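Local atomic coordinates of probable spore coat polysaccharide biosynthesis protein E (Chromobacterium violaceum ATCC 12472, PDB entry 3G8R), a protein that probably acts as an N-acylneuraminate-9-phosphate synthase, a sialic-acid-type condensing enzyme, and binds zinc through its NeuB-family barrel domain. Residues D135-A140 and G161-I166; G194-Y199 and G218-E223. All blocks are in the same frame, centred on the assembly; numbering follows the deposited sequence.

Interaction 1: D135-A140 and G161-I166; sequences DKPVVA and GKDLTI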
# COMPACT_ATOMS: atom_id res chain seq x y z
N ASP A 135 21.02 -26.54 -0.57
CA ASP A 135 21.67 -25.37 0.03
C ASP A 135 21.45 -24.03 -0.73
O ASP A 135 22.26 -23.09 -0.71
CB ASP A 135 23.15 -25.66 0.37
CG ASP A 135 23.32 -26.47 1.71
OD1 ASP A 135 22.70 -26.11 2.74
OD2 ASP A 135 24.11 -27.46 1.73
N LYS A 136 20.30 -23.97 -1.38
CA LYS A 136 19.89 -22.79 -2.13
C LYS A 136 18.73 -22.07 -1.43
O LYS A 136 17.96 -22.68 -0.68
CB LYS A 136 19.47 -23.20 -3.53
CG LYS A 136 20.55 -23.96 -4.21
CD LYS A 136 20.03 -25.22 -4.87
CE LYS A 136 20.11 -25.11 -6.37
NZ LYS A 136 21.48 -24.72 -6.81
N PRO A 137 18.62 -20.76 -1.68
CA PRO A 137 17.51 -19.95 -1.21
C PRO A 137 16.15 -20.51 -1.62
O PRO A 137 16.05 -21.24 -2.61
CB PRO A 137 17.76 -18.63 -1.92
CG PRO A 137 19.22 -18.59 -2.12
CD PRO A 137 19.60 -19.98 -2.45
N VAL A 138 15.11 -20.19 -0.86
CA VAL A 138 13.78 -20.75 -1.14
C VAL A 138 12.71 -19.67 -1.19
O VAL A 138 12.69 -18.71 -0.39
CB VAL A 138 13.38 -21.87 -0.14
CG1 VAL A 138 11.95 -22.34 -0.37
CG2 VAL A 138 14.31 -23.05 -0.28
N VAL A 139 11.82 -19.85 -2.15
CA VAL A 139 10.72 -18.95 -2.38
C VAL A 139 9.46 -19.82 -2.38
O VAL A 139 9.31 -20.72 -3.22
CB VAL A 139 10.90 -18.31 -3.74
CG1 VAL A 139 9.80 -17.35 -4.00
CG2 VAL A 139 12.24 -17.61 -3.82
N ALA A 140 8.57 -19.55 -1.44
CA ALA A 140 7.47 -20.45 -1.20
C ALA A 140 6.15 -19.74 -1.42
O ALA A 140 5.93 -18.64 -0.96
CB ALA A 140 7.56 -20.99 0.20
N GLY A 161 18.50 -22.40 9.11
CA GLY A 161 19.28 -21.31 8.52
C GLY A 161 19.07 -20.95 7.07
O GLY A 161 19.94 -20.33 6.45
N LYS A 162 17.91 -21.30 6.54
CA LYS A 162 17.58 -21.01 5.17
C LYS A 162 17.26 -19.54 4.86
O LYS A 162 16.71 -18.83 5.68
CB LYS A 162 16.44 -21.92 4.74
CG LYS A 162 16.93 -23.07 3.95
CD LYS A 162 16.84 -24.35 4.74
CE LYS A 162 18.03 -25.30 4.45
NZ LYS A 162 18.28 -25.50 2.99
N ASP A 163 17.62 -19.11 3.66
CA ASP A 163 17.16 -17.83 3.13
C ASP A 163 15.75 -18.03 2.56
O ASP A 163 15.58 -18.57 1.45
CB ASP A 163 18.10 -17.32 2.05
CG ASP A 163 17.55 -16.11 1.28
OD1 ASP A 163 16.34 -15.72 1.38
OD2 ASP A 163 18.35 -15.53 0.53
N LEU A 164 14.74 -17.57 3.28
CA LEU A 164 13.36 -17.83 2.84
C LEU A 164 12.64 -16.59 2.33
O LEU A 164 12.94 -15.48 2.74
CB LEU A 164 12.57 -18.51 3.94
CG LEU A 164 11.19 -19.12 3.69
CD1 LEU A 164 11.03 -19.88 2.33
CD2 LEU A 164 10.91 -20.02 4.88
N THR A 165 11.72 -16.81 1.40
CA THR A 165 10.87 -15.77 0.87
C THR A 165 9.52 -16.38 0.79
O THR A 165 9.39 -17.48 0.29
CB THR A 165 11.36 -15.36 -0.50
OG1 THR A 165 12.66 -14.78 -0.34
CG2 THR A 165 10.45 -14.36 -1.16
N ILE A 166 8.52 -15.68 1.28
CA ILE A 166 7.17 -16.20 1.29
C ILE A 166 6.21 -15.35 0.44
O ILE A 166 6.22 -14.11 0.55
CB ILE A 166 6.75 -16.28 2.72
CG1 ILE A 166 7.19 -17.64 3.24
CG2 ILE A 166 5.23 -16.08 2.89
CD1 ILE A 166 6.36 -18.15 4.37
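Strands 138-140 and 164-166, adjacent in a parallel beta/alpha barrel and joined through helix 147-158 in a beta-alpha-beta crossover, pair through their main chains and pack side chains on both faces. V138 N gives a nearly straight bond to D163 O (2.9 Å), aimed almost along the C=O axis, and A140 N does the same to T165 O (2.8 Å). Between them the return bond from T165 N to V138 O is weak, bent to 129° at the hydrogen.

On the helix-facing side L164 can be followed outward. Its CB leaves the sheet on the same side as V138 and A140, and CG stands anti to the backbone N (chi1 -169°). From this fork a chi2 of 40° swings CD1 back across the strand gap, resting 3.4 Å from V138 O and 3.8 Å from V138 CG1, with A140 CB at 4.2 Å. The leucine also packs on M157 of the helix.

Toward the barrel interior V139 and T165 lie side by side, V139 CG2 4.1 Å from T165 CB. Just before the strands the P137 ring and the D163 side chain cross obliquely, P137 CB 4.0 Å from D163 OD2; D163 OD1 turns to R196, while K162 NZ bonds to the carbonyls of A132 and S134. The chemistry implies cohesion from main-chain bonds and methyl packing; within this contact the charged side chains lie at the N-terminal ends of the two strands.

Interaction 2: G194-Y199 and G218-E223; sequences GVRIGY and GATVFE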
# COMPACT_ATOMS: atom_id res chain seq x y z
N GLY A 194 11.72 -10.60 9.45
CA GLY A 194 12.96 -11.19 8.92
C GLY A 194 12.73 -12.38 7.97
O GLY A 194 13.49 -13.37 7.98
N VAL A 195 11.67 -12.30 7.16
CA VAL A 195 11.49 -13.20 6.03
C VAL A 195 11.06 -12.31 4.89
O VAL A 195 10.15 -11.51 5.06
CB VAL A 195 10.40 -14.28 6.30
CG1 VAL A 195 9.96 -14.92 5.02
CG2 VAL A 195 10.93 -15.35 7.18
N ARG A 196 11.73 -12.41 3.74
CA ARG A 196 11.34 -11.58 2.60
C ARG A 196 9.90 -11.89 2.20
O ARG A 196 9.51 -13.07 2.14
CB ARG A 196 12.25 -11.84 1.43
CG ARG A 196 12.53 -10.64 0.60
CD ARG A 196 13.86 -10.81 -0.10
NE ARG A 196 14.87 -11.51 0.73
CZ ARG A 196 15.42 -12.71 0.47
NH1 ARG A 196 15.09 -13.41 -0.62
NH2 ARG A 196 16.32 -13.22 1.31
N ILE A 197 9.11 -10.87 1.93
CA ILE A 197 7.73 -11.11 1.53
C ILE A 197 7.52 -10.74 0.09
O ILE A 197 8.01 -9.73 -0.34
CB ILE A 197 6.75 -10.33 2.42
CG1 ILE A 197 6.88 -10.80 3.88
CG2 ILE A 197 5.27 -10.45 1.91
CD1 ILE A 197 6.51 -12.29 4.09
N GLY A 198 6.79 -11.54 -0.68
CA GLY A 198 6.57 -11.22 -2.09
C GLY A 198 5.16 -11.51 -2.54
O GLY A 198 4.28 -11.83 -1.71
N TYR A 199 4.94 -11.42 -3.85
CA TYR A 199 3.61 -11.53 -4.45
C TYR A 199 3.74 -12.25 -5.77
O TYR A 199 4.45 -11.78 -6.65
CB TYR A 199 3.04 -10.14 -4.72
CG TYR A 199 1.70 -10.16 -5.46
CD1 TYR A 199 1.37 -9.19 -6.38
CD2 TYR A 199 0.76 -11.18 -5.23
CE1 TYR A 199 0.11 -9.23 -7.06
CE2 TYR A 199 -0.47 -11.23 -5.88
CZ TYR A 199 -0.80 -10.26 -6.79
OH TYR A 199 -2.03 -10.32 -7.43
N GLY A 218 4.82 -3.42 0.82
CA GLY A 218 6.11 -3.91 1.28
C GLY A 218 6.47 -5.30 0.77
O GLY A 218 7.25 -5.99 1.41
N ALA A 219 5.91 -5.74 -0.35
CA ALA A 219 6.47 -6.89 -1.05
C ALA A 219 7.69 -6.49 -1.89
O ALA A 219 7.76 -5.37 -2.39
CB ALA A 219 5.44 -7.53 -1.91
N THR A 220 8.63 -7.42 -2.05
CA THR A 220 10.00 -7.12 -2.53
C THR A 220 10.43 -8.06 -3.66
O THR A 220 11.51 -7.95 -4.23
CB THR A 220 10.91 -7.26 -1.33
OG1 THR A 220 10.92 -6.02 -0.65
CG2 THR A 220 12.36 -7.68 -1.70
N VAL A 221 9.55 -9.01 -3.96
CA VAL A 221 9.79 -10.07 -4.95
C VAL A 221 8.46 -10.25 -5.62
O VAL A 221 7.42 -10.25 -4.96
CB VAL A 221 10.10 -11.36 -4.27
CG1 VAL A 221 10.17 -12.43 -5.28
CG2 VAL A 221 11.40 -11.23 -3.48
N PHE A 222 8.50 -10.39 -6.93
CA PHE A 222 7.27 -10.32 -7.70
C PHE A 222 7.35 -11.32 -8.79
O PHE A 222 8.32 -11.33 -9.53
CB PHE A 222 7.12 -8.91 -8.26
CG PHE A 222 7.02 -7.84 -7.20
CD1 PHE A 222 5.81 -7.59 -6.55
CD2 PHE A 222 8.15 -7.12 -6.81
CE1 PHE A 222 5.73 -6.62 -5.54
CE2 PHE A 222 8.09 -6.15 -5.82
CZ PHE A 222 6.88 -5.89 -5.17
N GLU A 223 6.34 -12.17 -8.91
CA GLU A 223 6.34 -13.22 -9.92
C GLU A 223 5.11 -13.07 -10.76
O GLU A 223 4.03 -12.88 -10.21
CB GLU A 223 6.32 -14.57 -9.26
CG GLU A 223 6.50 -15.76 -10.15
CD GLU A 223 6.32 -17.06 -9.37
OE1 GLU A 223 6.02 -18.10 -10.00
OE2 GLU A 223 6.46 -17.04 -8.12
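The last two strands of the TIM barrel, 196-199 and 221-223, are linked by helix 209-216 in a parallel beta-alpha-beta unit, and their directions differ by 28°. G218, with positive phi, ends that helix in a Schellman motif and lets the chain turn into A219 and T220.

The tight part lies around G198. With no side chain, G198 lets V221 O come to 3.1 Å of its CA, and A219 CB packs 3.9 Å from the same CA. Three main-chain bonds tie the segments 194-199 and 218-223: T220 N to I197 O, Y199 N to V221 O, and E223 N to Y199 O, the last two in the carbonyl planes of their acceptors. Beyond them, Y199 and F222 share the face turned to the helices. Y199 CB approaches the F222 ring obliquely, while F222 also packs on I211, A214 and V215 and its ring meets that of F8. Inside the barrel, buried E223 extends to within about 5 Å of the bound zinc, nearest atoms, and is salt-bridged to K116.

The looser, exposed side belongs to R196. Its aliphatic stem crosses T220 at about a right angle, then bends at chi3 (-37°) and brings the guanidinium NH2 to D163. At the exposed R196, the T220 methyl CG2 lies 3.8 Å from both CG and CD of the arginine.

Interactions 1 and 2 repeat one principle, parallel pairing across a beta-alpha-beta unit, in successive parts of a single barrel wall, their centres about 12 Å apart. Strands 164-168 and 196-201 are themselves neighbours, so the two contacts meet directly: I166 O probably accepts a bond from G198 N, and D163 OD1 forms a 2.5 Å salt bridge with R196 NH2. Both are mainly buried, with exposed residues toward the N-terminal ends of the strands. Interaction 1 lies away from the annotated sites and relies on aliphatic branches, whereas interaction 2 combines aromatic packing with close backbone packing at a glycine and borders the zinc site of H202 and H225.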